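Long-range contacts in pectate lyase/Amb allergen (Acidovorax citrulli, PDB 4HWV), which binds calcium and probably cleaves pectate by beta-elimination: residues G16-L21 and G481-P486; Q55-N60 and S162-T167; N166-G171 and N194-N199. One frame throughout, in Å; residues are numbered along the deposited sequence.

Interaction 1: G16-L21 and G481-P486; sequences GSIDSL and GKLEGP
Glu484 turns its carboxylate into the bend of backbone at Gly16, Ser17 and Ile18. OE2 takes the N-H of Ile18 in a nearly straight bond, 2.8 Å between Ile18 N and Glu484 OE2 with an angle of 170° at the hydrogen. The N-H of Ser17 adds a weak bond to the same oxygen. Glu484 OE1 accepts from Gly16 N at 2.8 Å, the donor standing above the carboxylate plane. Grip through both oxygens fixes the rotation of the group, and the run of N-H groups would be expected to stabilise its negative charge. The chain beyond CG is extended (chi2 -171°), which carries CD away from the backbone of Glu484 toward Gly16.

Ile18 also lays CG2 against OE2, at 3.3 Å from Glu484 OE2. On its other branch, Ile18 CG1 meets CD1 of Leu483 at 4.2 Å, the two side chains crossing at about a right angle.

Farther out, Glu484 OE1 also accepts from Gly173 N, while backbone hydrogen bonds of Leu483 and Gly485 with Ala13 anchor the second segment. A buried carboxylate collecting backbone N-H groups thus pins the segment after helix 470-477 to the N-terminal segment, both lying against strand 192-198 on the outside of the parallel beta-helix.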
ATOM      1  N   GLY A  16     -26.778   0.190  -4.160  1.00  7.66           N
ATOM      2  CA  GLY A  16     -27.272   0.847  -5.354  1.00  8.35           C
ATOM      3  C   GLY A  16     -28.482   1.730  -5.156  1.00  8.62           C
ATOM      4  O   GLY A  16     -29.072   2.175  -6.139  1.00 10.39           O
ATOM      5  N   SER A  17     -28.850   2.020  -3.912  1.00  8.09           N
ATOM      6  CA  SER A  17     -30.084   2.753  -3.661  1.00  9.12           C
ATOM      7  C   SER A  17     -29.938   4.078  -2.915  1.00  8.02           C
ATOM      8  O   SER A  17     -30.895   4.848  -2.879  1.00  9.36           O
ATOM      9  CB  SER A  17     -31.080   1.870  -2.913  1.00 10.20           C
ATOM     10  OG  SER A  17     -30.756   1.780  -1.535  1.00 10.45           O
ATOM     11  N   ILE A  18     -28.783   4.374  -2.318  1.00  7.20           N
ATOM     12  CA  ILE A  18     -28.669   5.631  -1.581  1.00  7.54           C
ATOM     13  C   ILE A  18     -28.958   6.846  -2.480  1.00  6.30           C
ATOM     14  O   ILE A  18     -28.702   6.821  -3.686  1.00  5.41           O
ATOM     15  CB  ILE A  18     -27.269   5.780  -0.915  1.00  8.58           C
ATOM     16  CG1 ILE A  18     -27.282   6.839   0.185  1.00 10.56           C
ATOM     17  CG2 ILE A  18     -26.175   6.071  -1.950  1.00  8.17           C
ATOM     18  CD1 ILE A  18     -28.064   6.444   1.422  1.00 11.98           C
ATOM     19  N   ASP A  19     -29.499   7.902  -1.886  1.00  5.59           N
ATOM     20  CA  ASP A  19     -29.743   9.132  -2.627  1.00  6.04           C
ATOM     21  C   ASP A  19     -28.766  10.232  -2.240  1.00  5.49           C
ATOM     22  O   ASP A  19     -27.702   9.947  -1.697  1.00  5.93           O
ATOM     23  CB  ASP A  19     -31.204   9.576  -2.488  1.00  7.61           C
ATOM     24  CG  ASP A  19     -31.595   9.915  -1.057  1.00 11.16           C
ATOM     25  OD1 ASP A  19     -30.725  10.001  -0.179  1.00 13.13           O
ATOM     26  OD2 ASP A  19     -32.780  10.123  -0.825  1.00 14.60           O
ATOM     27  N   SER A  20     -29.125  11.481  -2.533  1.00  4.96           N
ATOM     28  CA  SER A  20     -28.180  12.581  -2.457  1.00  4.94           C
ATOM     29  C   SER A  20     -28.555  13.612  -1.415  1.00  5.44           C
ATOM     30  O   SER A  20     -27.923  14.666  -1.361  1.00  5.96           O
ATOM     31  CB  SER A  20     -28.027  13.260  -3.817  1.00  4.99           C
ATOM     32  OG  SER A  20     -27.590  12.317  -4.800  1.00  5.23           O
ATOM     33  N   LEU A  21     -29.555  13.309  -0.587  1.00  6.31           N
ATOM     34  CA  LEU A  21     -30.030  14.257   0.415  1.00  5.94           C
ATOM     35  C   LEU A  21     -29.315  14.094   1.748  1.00  5.75           C
ATOM     36  O   LEU A  21     -28.859  12.993   2.101  1.00  6.65           O
ATOM     37  CB  LEU A  21     -31.523  14.074   0.632  1.00  7.96           C
ATOM     38  CG  LEU A  21     -32.286  14.345  -0.652  1.00 10.60           C
ATOM     39  CD1 LEU A  21     -33.762  14.088  -0.419  1.00 11.50           C
ATOM     40  CD2 LEU A  21     -32.057  15.766  -1.122  1.00 11.86           C
ATOM     41  N   GLY A 481     -18.667   2.431   2.637  1.00  5.33           N
ATOM     42  CA  GLY A 481     -19.043   1.086   3.046  1.00  6.37           C
ATOM     43  C   GLY A 481     -19.956   1.045   4.263  1.00  6.11           C
ATOM     44  O   GLY A 481     -20.100  -0.011   4.869  1.00  7.38           O
ATOM     45  N   LYS A 482     -20.582   2.177   4.604  1.00  6.06           N
ATOM     46  CA  LYS A 482     -21.439   2.268   5.779  1.00  6.86           C
ATOM     47  C   LYS A 482     -22.903   2.537   5.406  1.00  7.19           C
ATOM     48  O   LYS A 482     -23.820   1.965   5.986  1.00  9.31           O
ATOM     49  CB  LYS A 482     -20.928   3.381   6.698  1.00  7.39           C
ATOM     50  CG  LYS A 482     -19.512   3.202   7.192  1.00  8.47           C
ATOM     51  CD  LYS A 482     -19.400   2.018   8.155  1.00  9.05           C
ATOM     52  CE  LYS A 482     -17.984   1.876   8.678  1.00 10.18           C
ATOM     53  NZ  LYS A 482     -17.843   0.703   9.558  1.00 11.45           N
ATOM     54  N   LEU A 483     -23.126   3.403   4.425  1.00  6.61           N
ATOM     55  CA  LEU A 483     -24.476   3.775   4.001  1.00  6.57           C
ATOM     56  C   LEU A 483     -25.257   2.650   3.347  1.00  7.37           C
ATOM     57  O   LEU A 483     -26.501   2.641   3.394  1.00  8.91           O
ATOM     58  CB  LEU A 483     -24.416   4.945   3.020  1.00  6.03           C
ATOM     59  CG  LEU A 483     -24.050   6.303   3.630  1.00  6.46           C
ATOM     60  CD1 LEU A 483     -23.855   7.317   2.519  1.00  6.76           C
ATOM     61  CD2 LEU A 483     -25.162   6.781   4.573  1.00  7.52           C
ATOM     62  N   GLU A 484     -24.539   1.744   2.680  1.00  6.64           N
ATOM     63  CA  GLU A 484     -25.176   0.641   1.970  1.00  7.11           C
ATOM     64  C   GLU A 484     -24.603  -0.691   2.407  1.00  8.06           C
ATOM     65  O   GLU A 484     -23.433  -0.780   2.801  1.00  8.61           O
ATOM     66  CB  GLU A 484     -24.989   0.788   0.450  1.00  7.27           C
ATOM     67  CG  GLU A 484     -25.697   1.981  -0.160  1.00  7.20           C
ATOM     68  CD  GLU A 484     -25.681   1.979  -1.688  1.00  6.64           C
ATOM     69  OE1 GLU A 484     -24.955   1.162  -2.310  1.00  6.61           O
ATOM     70  OE2 GLU A 484     -26.419   2.793  -2.268  1.00  7.09           O
ATOM     71  N   GLY A 485     -25.427  -1.728   2.308  1.00  8.71           N
ATOM     72  CA  GLY A 485     -24.943  -3.090   2.419  1.00  9.71           C
ATOM     73  C   GLY A 485     -24.191  -3.508   1.170  1.00  9.94           C
ATOM     74  O   GLY A 485     -24.169  -2.789   0.167  1.00  8.72           O
ATOM     75  N   PRO A 486     -23.564  -4.687   1.213  1.00 11.27           N
ATOM     76  CA  PRO A 486     -22.797  -5.148   0.054  1.00 12.47           C
ATOM     77  C   PRO A 486     -23.711  -5.473  -1.120  1.00 12.83           C
ATOM     78  O   PRO A 486     -24.882  -5.824  -0.938  1.00 12.79           O
ATOM     79  CB  PRO A 486     -22.124  -6.427   0.567  1.00 14.10           C
ATOM     80  CG  PRO A 486     -23.008  -6.891   1.653  1.00 14.59           C
ATOM     81  CD  PRO A 486     -23.533  -5.657   2.317  1.00 13.07           C
TER

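Interaction 2: Q55-N60 and S162-T167; sequences QALYGN and SVPDNT
Leu57, in the last turn of helix 50-57, faces the chain where it leaves strand 160-163, with its CA 6.4 Å from the CA of Val163, and no direct hydrogen bond joins the two backbones. The Leu57 side chain carries the contact by its two methyls. Leu57 CD2 packs on the ring of Pro164, 3.7 Å from Pro164 CD, and also reaches Thr167 CG2 at 3.9 Å; the Leu57 side chain crosses both at about a right angle. Leu57 CD1 lies 3.6 Å from Ser162 O, a buried carbonyl oxygen that has no hydrogen-bond partner in the model. The proline ring also approaches the helix backbone, with Pro164 CG 3.4 Å from Leu57 O.

In the parallel beta-helix of this family, 160-163 and 167-171 belong to different sheets, and the chain through Pro164 and Asn166 turns from one to the other. Across this turn Thr167 OG1 donates to Pro164 O at 2.8 Å, coming from above the carbonyl plane; OG1 lies anti to the carbonyl carbon (chi1 -60°), which leaves CG2 to meet the leucine. The helix ends in a Schellman motif with Gly59, at positive phi, as its C-prime residue.

Beside the leucine, Tyr58 OH comes 3.7 Å from Ser162 CB. One water joins the two segments here, 2.8 Å from Tyr58 OH and accepting from Ser162 N. Ile81 of strand 79-83 touches both Leu57 and Thr167.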
ATOM      1  N   GLN A  55     -18.297   9.440 -19.977  1.00  3.89           N
ATOM      2  CA  GLN A  55     -19.508   9.598 -20.775  1.00  4.72           C
ATOM      3  C   GLN A  55     -20.701  10.020 -19.908  1.00  4.78           C
ATOM      4  O   GLN A  55     -21.541  10.817 -20.332  1.00  5.55           O
ATOM      5  CB  GLN A  55     -19.855   8.330 -21.564  1.00  5.48           C
ATOM      6  CG  GLN A  55     -18.872   7.982 -22.680  1.00  6.00           C
ATOM      7  CD  GLN A  55     -18.690   9.067 -23.740  1.00  5.63           C
ATOM      8  OE1 GLN A  55     -19.416  10.068 -23.790  1.00  5.83           O
ATOM      9  NE2 GLN A  55     -17.690   8.869 -24.591  1.00  5.98           N
ATOM     10  N   ALA A  56     -20.793   9.501 -18.691  1.00  4.42           N
ATOM     11  CA  ALA A  56     -21.883   9.904 -17.805  1.00  4.82           C
ATOM     12  C   ALA A  56     -21.776  11.394 -17.466  1.00  4.69           C
ATOM     13  O   ALA A  56     -22.759  12.149 -17.517  1.00  5.55           O
ATOM     14  CB  ALA A  56     -21.897   9.044 -16.550  1.00  5.60           C
ATOM     15  N   LEU A  57     -20.565  11.834 -17.148  1.00  4.38           N
ATOM     16  CA  LEU A  57     -20.350  13.242 -16.809  1.00  4.61           C
ATOM     17  C   LEU A  57     -20.609  14.170 -17.993  1.00  4.52           C
ATOM     18  O   LEU A  57     -20.985  15.334 -17.810  1.00  5.54           O
ATOM     19  CB  LEU A  57     -18.917  13.440 -16.295  1.00  4.95           C
ATOM     20  CG  LEU A  57     -18.600  12.772 -14.953  1.00  4.78           C
ATOM     21  CD1 LEU A  57     -17.110  12.745 -14.717  1.00  5.56           C
ATOM     22  CD2 LEU A  57     -19.295  13.462 -13.785  1.00  5.49           C
ATOM     23  N   TYR A  58     -20.396  13.646 -19.201  1.00  4.86           N
ATOM     24  CA  TYR A  58     -20.500  14.435 -20.426  1.00  4.98           C
ATOM     25  C   TYR A  58     -21.802  14.153 -21.191  1.00  5.03           C
ATOM     26  O   TYR A  58     -21.977  14.603 -22.321  1.00  5.91           O
ATOM     27  CB  TYR A  58     -19.285  14.169 -21.335  1.00  4.77           C
ATOM     28  CG  TYR A  58     -18.017  14.896 -20.915  1.00  5.16           C
ATOM     29  CD1 TYR A  58     -17.381  14.603 -19.707  1.00  5.13           C
ATOM     30  CD2 TYR A  58     -17.451  15.872 -21.731  1.00  6.57           C
ATOM     31  CE1 TYR A  58     -16.231  15.268 -19.319  1.00  6.16           C
ATOM     32  CE2 TYR A  58     -16.283  16.534 -21.358  1.00  6.74           C
ATOM     33  CZ  TYR A  58     -15.683  16.228 -20.142  1.00  6.39           C
ATOM     34  OH  TYR A  58     -14.535  16.861 -19.731  1.00  7.76           O
ATOM     35  N   GLY A  59     -22.730  13.419 -20.582  1.00  5.22           N
ATOM     36  CA  GLY A  59     -23.991  13.122 -21.247  1.00  5.90           C
ATOM     37  C   GLY A  59     -23.798  12.492 -22.612  1.00  6.07           C
ATOM     38  O   GLY A  59     -24.498  12.819 -23.579  1.00  7.11           O
ATOM     39  N   ASN A  60     -22.816  11.600 -22.690  1.00  5.82           N
ATOM     40  CA  ASN A  60     -22.520  10.845 -23.900  1.00  6.43           C
ATOM     41  C   ASN A  60     -22.041  11.711 -25.064  1.00  6.27           C
ATOM     42  O   ASN A  60     -22.116  11.297 -26.218  1.00  7.40           O
ATOM     43  CB  ASN A  60     -23.714   9.954 -24.294  1.00  8.17           C
ATOM     44  CG  ASN A  60     -23.828   8.776 -23.388  1.00  9.60           C
ATOM     45  OD1 ASN A  60     -22.945   7.932 -23.375  1.00  9.80           O
ATOM     46  ND2 ASN A  60     -24.901   8.714 -22.600  1.00 10.56           N
ATOM     47  N   SER A 162     -13.224  16.257 -15.180  1.00  4.76           N
ATOM     48  CA  SER A 162     -14.084  17.412 -14.957  0.50  4.23           C
ATOM     49  C   SER A 162     -15.489  16.994 -14.500  1.00  4.59           C
ATOM     50  O   SER A 162     -16.167  16.205 -15.173  1.00  5.82           O
ATOM     51  CB  SER A 162     -14.182  18.218 -16.255  0.50  4.30           C
ATOM     52  OG  SER A 162     -14.942  19.386 -16.053  0.50  3.98           O
ATOM     53  N   VAL A 163     -15.926  17.533 -13.367  1.00  3.72           N
ATOM     54  CA  VAL A 163     -17.272  17.242 -12.852  1.00  4.11           C
ATOM     55  C   VAL A 163     -18.167  18.464 -13.021  1.00  4.15           C
ATOM     56  O   VAL A 163     -17.854  19.538 -12.517  1.00  4.89           O
ATOM     57  CB  VAL A 163     -17.226  16.831 -11.362  1.00  4.04           C
ATOM     58  CG1 VAL A 163     -18.621  16.524 -10.846  1.00  5.05           C
ATOM     59  CG2 VAL A 163     -16.307  15.619 -11.186  1.00  4.87           C
ATOM     60  N   PRO A 164     -19.279  18.318 -13.753  1.00  3.70           N
ATOM     61  CA  PRO A 164     -20.157  19.462 -14.044  1.00  4.44           C
ATOM     62  C   PRO A 164     -21.244  19.672 -12.985  1.00  4.65           C
ATOM     63  O   PRO A 164     -21.343  18.929 -12.010  1.00  5.12           O
ATOM     64  CB  PRO A 164     -20.801  19.048 -15.373  1.00  4.72           C
ATOM     65  CG  PRO A 164     -20.990  17.552 -15.196  1.00  4.69           C
ATOM     66  CD  PRO A 164     -19.727  17.097 -14.454  1.00  4.24           C
ATOM     67  N   ASP A 165     -22.070  20.694 -13.194  1.00  4.59           N
ATOM     68  CA  ASP A 165     -23.159  21.040 -12.282  1.00  4.24           C
ATOM     69  C   ASP A 165     -24.105  19.882 -12.046  1.00  3.99           C
ATOM     70  O   ASP A 165     -24.309  19.025 -12.914  1.00  4.83           O
ATOM     71  CB  ASP A 165     -24.008  22.174 -12.863  1.00  5.02           C
ATOM     72  CG  ASP A 165     -23.178  23.383 -13.244  1.00  6.41           C
ATOM     73  OD1 ASP A 165     -22.407  23.289 -14.224  1.00  7.89           O
ATOM     74  OD2 ASP A 165     -23.293  24.424 -12.569  1.00  7.62           O
ATOM     75  N   ASN A 166     -24.728  19.899 -10.872  1.00  4.43           N
ATOM     76  CA  ASN A 166     -25.873  19.036 -10.607  1.00  4.19           C
ATOM     77  C   ASN A 166     -25.526  17.566 -10.769  1.00  3.63           C
ATOM     78  O   ASN A 166     -26.231  16.804 -11.423  1.00  4.48           O
ATOM     79  CB  ASN A 166     -27.071  19.426 -11.480  1.00  4.85           C
ATOM     80  CG  ASN A 166     -27.446  20.882 -11.334  1.00  5.30           C
ATOM     81  OD1 ASN A 166     -27.607  21.380 -10.226  1.00  5.55           O
ATOM     82  ND2 ASN A 166     -27.587  21.573 -12.459  1.00  6.27           N
ATOM     83  N   THR A 167     -24.426  17.172 -10.138  1.00  3.48           N
ATOM     84  CA  THR A 167     -23.923  15.818 -10.270  1.00  3.54           C
ATOM     85  C   THR A 167     -23.851  15.133  -8.930  1.00  3.55           C
ATOM     86  O   THR A 167     -23.306  15.695  -7.971  1.00  4.02           O
ATOM     87  CB  THR A 167     -22.505  15.837 -10.877  1.00  3.86           C
ATOM     88  OG1 THR A 167     -22.563  16.454 -12.167  1.00  3.94           O
ATOM     89  CG2 THR A 167     -21.941  14.418 -11.025  1.00  4.49           C
TER
HETATM   90  O   HOH W   1     -12.774  15.509 -17.965  1.00 11.32           O

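Interaction 3: N166-G171 and N194-N199; sequences NTSLLG and NIVIRN
Asn166 and Asn194 meet through their side-chain amides, whose planes stand 75° apart. Asn194 ND2 donates to Asn166 OD1 at 2.9 Å; the oxygen is met on a lone pair in its carbonyl plane and lies close to the amide plane of Asn194. Asn194 CG is anti to the backbone N (chi1 -167°), on the side facing Asn166. The remaining polar atoms have outside partners: Asn194 OD1 accepts from Thr34 N and Gly35 N, and Asn166 ND2 donates to Lys76 O. At the far end, Asn199 ND2 reaches Gly171 O at 2.9 Å, this time from above the carbonyl plane.

Between the asparagines, the axes of 167-171 and 194-198 are parallel within 3°, 4.7 Å apart at closest approach. Hydrogen bonds alternate across the gap, from Thr167 N to Asn194 O through to Gly171 N with Arg198 O, supplemented by CA-H...O contacts.

Thr167, Leu169, Ile195 and Ile197 share one face, where the last three touch strand 182-185; Leu169 CD1 touches Ile197 CG1 at 4.2 Å, the chains side by side. The other face bears Ser168, Leu170, Val196 and Arg198. Leu170 CD2 lies 3.9 Å from each of Arg198 CB, CG and CD, the two side chains side by side. Past that methyl the guanidinium turns away, with NE in a salt bridge to Asp240 and NH1 donating to Asp19 O.

Asn166 and Asn194 are thus aligned and amide-bonded, and Leu169 and Ile197 aligned, as between neighbouring coils of the right-handed parallel beta-helix of pectate lyases.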
ATOM      1  N   ASN A 166     -24.728  19.899 -10.872  1.00  4.43           N
ATOM      2  CA  ASN A 166     -25.873  19.036 -10.607  1.00  4.19           C
ATOM      3  C   ASN A 166     -25.526  17.566 -10.769  1.00  3.63           C
ATOM      4  O   ASN A 166     -26.231  16.804 -11.423  1.00  4.48           O
ATOM      5  CB  ASN A 166     -27.071  19.426 -11.480  1.00  4.85           C
ATOM      6  CG  ASN A 166     -27.446  20.882 -11.334  1.00  5.30           C
ATOM      7  OD1 ASN A 166     -27.607  21.380 -10.226  1.00  5.55           O
ATOM      8  ND2 ASN A 166     -27.587  21.573 -12.459  1.00  6.27           N
ATOM      9  N   THR A 167     -24.426  17.172 -10.138  1.00  3.48           N
ATOM     10  CA  THR A 167     -23.923  15.818 -10.270  1.00  3.54           C
ATOM     11  C   THR A 167     -23.851  15.133  -8.930  1.00  3.55           C
ATOM     12  O   THR A 167     -23.306  15.695  -7.971  1.00  4.02           O
ATOM     13  CB  THR A 167     -22.505  15.837 -10.877  1.00  3.86           C
ATOM     14  OG1 THR A 167     -22.563  16.454 -12.167  1.00  3.94           O
ATOM     15  CG2 THR A 167     -21.941  14.418 -11.025  1.00  4.49           C
ATOM     16  N   SER A 168     -24.374  13.912  -8.873  1.00  3.77           N
ATOM     17  CA  SER A 168     -24.111  13.007  -7.760  1.00  3.63           C
ATOM     18  C   SER A 168     -23.242  11.842  -8.200  1.00  3.52           C
ATOM     19  O   SER A 168     -23.541  11.198  -9.214  1.00  4.48           O
ATOM     20  CB  SER A 168     -25.415  12.454  -7.191  1.00  3.96           C
ATOM     21  OG  SER A 168     -26.154  13.506  -6.592  1.00  4.37           O
ATOM     22  N   LEU A 169     -22.166  11.597  -7.449  1.00  3.18           N
ATOM     23  CA  LEU A 169     -21.337  10.409  -7.610  1.00  3.65           C
ATOM     24  C   LEU A 169     -21.572   9.572  -6.368  1.00  3.31           C
ATOM     25  O   LEU A 169     -21.237  10.007  -5.253  1.00  4.61           O
ATOM     26  CB  LEU A 169     -19.854  10.768  -7.720  1.00  5.25           C
ATOM     27  CG  LEU A 169     -19.482  11.646  -8.911  1.00  7.02           C
ATOM     28  CD1 LEU A 169     -18.043  12.116  -8.811  1.00  8.48           C
ATOM     29  CD2 LEU A 169     -19.660  10.904 -10.205  1.00  9.31           C
ATOM     30  N   LEU A 170     -22.155   8.381  -6.550  1.00  3.24           N
ATOM     31  CA  LEU A 170     -22.625   7.587  -5.418  1.00  3.49           C
ATOM     32  C   LEU A 170     -22.058   6.181  -5.540  1.00  3.04           C
ATOM     33  O   LEU A 170     -22.372   5.462  -6.480  1.00  4.24           O
ATOM     34  CB  LEU A 170     -24.168   7.540  -5.385  1.00  3.63           C
ATOM     35  CG  LEU A 170     -24.872   8.904  -5.281  1.00  4.43           C
ATOM     36  CD1 LEU A 170     -26.380   8.723  -5.387  1.00  4.98           C
ATOM     37  CD2 LEU A 170     -24.531   9.695  -4.005  1.00  5.44           C
ATOM     38  N   GLY A 171     -21.176   5.803  -4.627  1.00  3.22           N
ATOM     39  CA  GLY A 171     -20.647   4.451  -4.668  1.00  3.98           C
ATOM     40  C   GLY A 171     -21.718   3.400  -4.420  1.00  3.51           C
ATOM     41  O   GLY A 171     -22.609   3.610  -3.598  1.00  3.59           O
ATOM     42  N   ASN A 194     -23.387  22.620  -7.148  1.00  4.22           N
ATOM     43  CA  ASN A 194     -24.364  21.615  -6.723  1.00  4.25           C
ATOM     44  C   ASN A 194     -23.907  20.175  -7.003  1.00  4.16           C
ATOM     45  O   ASN A 194     -24.400  19.507  -7.923  1.00  4.15           O
ATOM     46  CB  ASN A 194     -25.739  21.900  -7.319  1.00  4.17           C
ATOM     47  CG  ASN A 194     -26.801  21.075  -6.658  1.00  3.52           C
ATOM     48  OD1 ASN A 194     -26.690  20.767  -5.458  1.00  4.18           O
ATOM     49  ND2 ASN A 194     -27.848  20.713  -7.412  1.00  4.46           N
ATOM     50  N   ILE A 195     -22.958  19.699  -6.196  1.00  3.83           N
ATOM     51  CA  ILE A 195     -22.324  18.395  -6.405  1.00  3.62           C
ATOM     52  C   ILE A 195     -22.340  17.608  -5.101  1.00  3.15           C
ATOM     53  O   ILE A 195     -22.053  18.167  -4.031  1.00  4.03           O
ATOM     54  CB  ILE A 195     -20.879  18.568  -6.923  1.00  4.16           C
ATOM     55  CG1 ILE A 195     -20.895  19.118  -8.357  1.00  4.90           C
ATOM     56  CG2 ILE A 195     -20.110  17.244  -6.852  1.00  4.98           C
ATOM     57  CD1 ILE A 195     -19.541  19.663  -8.831  1.00  5.34           C
ATOM     58  N   VAL A 196     -22.724  16.324  -5.188  1.00  2.49           N
ATOM     59  CA  VAL A 196     -22.758  15.429  -4.038  1.00  2.72           C
ATOM     60  C   VAL A 196     -21.889  14.212  -4.362  1.00  2.83           C
ATOM     61  O   VAL A 196     -22.000  13.632  -5.452  1.00  3.28           O
ATOM     62  CB  VAL A 196     -24.201  14.983  -3.738  1.00  3.31           C
ATOM     63  CG1 VAL A 196     -24.209  13.813  -2.729  1.00  4.48           C
ATOM     64  CG2 VAL A 196     -25.040  16.167  -3.254  1.00  4.15           C
ATOM     65  N   ILE A 197     -21.021  13.832  -3.416  1.00  2.53           N
ATOM     66  CA  ILE A 197     -20.130  12.690  -3.609  1.00  2.71           C
ATOM     67  C   ILE A 197     -20.210  11.836  -2.349  1.00  2.89           C
ATOM     68  O   ILE A 197     -19.909  12.334  -1.261  1.00  3.20           O
ATOM     69  CB  ILE A 197     -18.653  13.161  -3.856  1.00  3.40           C
ATOM     70  CG1 ILE A 197     -18.581  14.032  -5.125  1.00  3.97           C
ATOM     71  CG2 ILE A 197     -17.707  11.979  -3.949  1.00  4.08           C
ATOM     72  CD1 ILE A 197     -17.247  14.709  -5.343  1.00  4.47           C
ATOM     73  N   ARG A 198     -20.652  10.578  -2.473  1.00  2.73           N
ATOM     74  CA  ARG A 198     -20.849   9.717  -1.299  1.00  3.27           C
ATOM     75  C   ARG A 198     -20.456   8.271  -1.557  1.00  2.88           C
ATOM     76  O   ARG A 198     -20.581   7.764  -2.664  1.00  3.41           O
ATOM     77  CB  ARG A 198     -22.321   9.688  -0.852  1.00  3.77           C
ATOM     78  CG  ARG A 198     -22.953  11.056  -0.728  1.00  4.54           C
ATOM     79  CD  ARG A 198     -24.394  10.935  -0.289  1.00  4.49           C
ATOM     80  NE  ARG A 198     -24.524  10.658   1.142  1.00  4.19           N
ATOM     81  CZ  ARG A 198     -25.678  10.378   1.731  1.00  4.55           C
ATOM     82  NH1 ARG A 198     -26.782  10.215   1.002  1.00  6.13           N
ATOM     83  NH2 ARG A 198     -25.719  10.240   3.047  1.00  5.37           N
ATOM     84  N   ASN A 199     -20.013   7.606  -0.487  1.00  3.51           N
ATOM     85  CA  ASN A 199     -19.854   6.163  -0.457  1.00  3.11           C
ATOM     86  C   ASN A 199     -18.801   5.610  -1.407  1.00  2.73           C
ATOM     87  O   ASN A 199     -18.921   4.473  -1.852  1.00  3.51           O
ATOM     88  CB  ASN A 199     -21.190   5.446  -0.677  1.00  3.16           C
ATOM     89  CG  ASN A 199     -21.158   4.017  -0.164  1.00  3.30           C
ATOM     90  OD1 ASN A 199     -20.565   3.756   0.884  1.00  3.88           O
ATOM     91  ND2 ASN A 199     -21.800   3.089  -0.887  1.00  4.18           N
TER

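Interaction 3 is the hub. It shares Asn166 and Thr167 with interaction 2, and the two also touch, Val163 CG1 lying 3.8 Å from Ile195 CD1. Its face with Ser168 and Arg198 touches interaction 1: Ser20 OG lies 2.6 Å from Ser168 OG in a probable hydrogen bond, and Leu483 CD1 rests 3.5 Å from Arg198 NH2. Interactions 1 and 2 do not touch, their nearest atoms being about 6 Å apart. Both 2 and 3 fall within the stretch of chain closed by interaction 1. Calcium, held by Asp227, Asp278 and Asp282, lies apart: the side chains of Ile197 and Val163 are about 11 and 12 Å from that of Asp227.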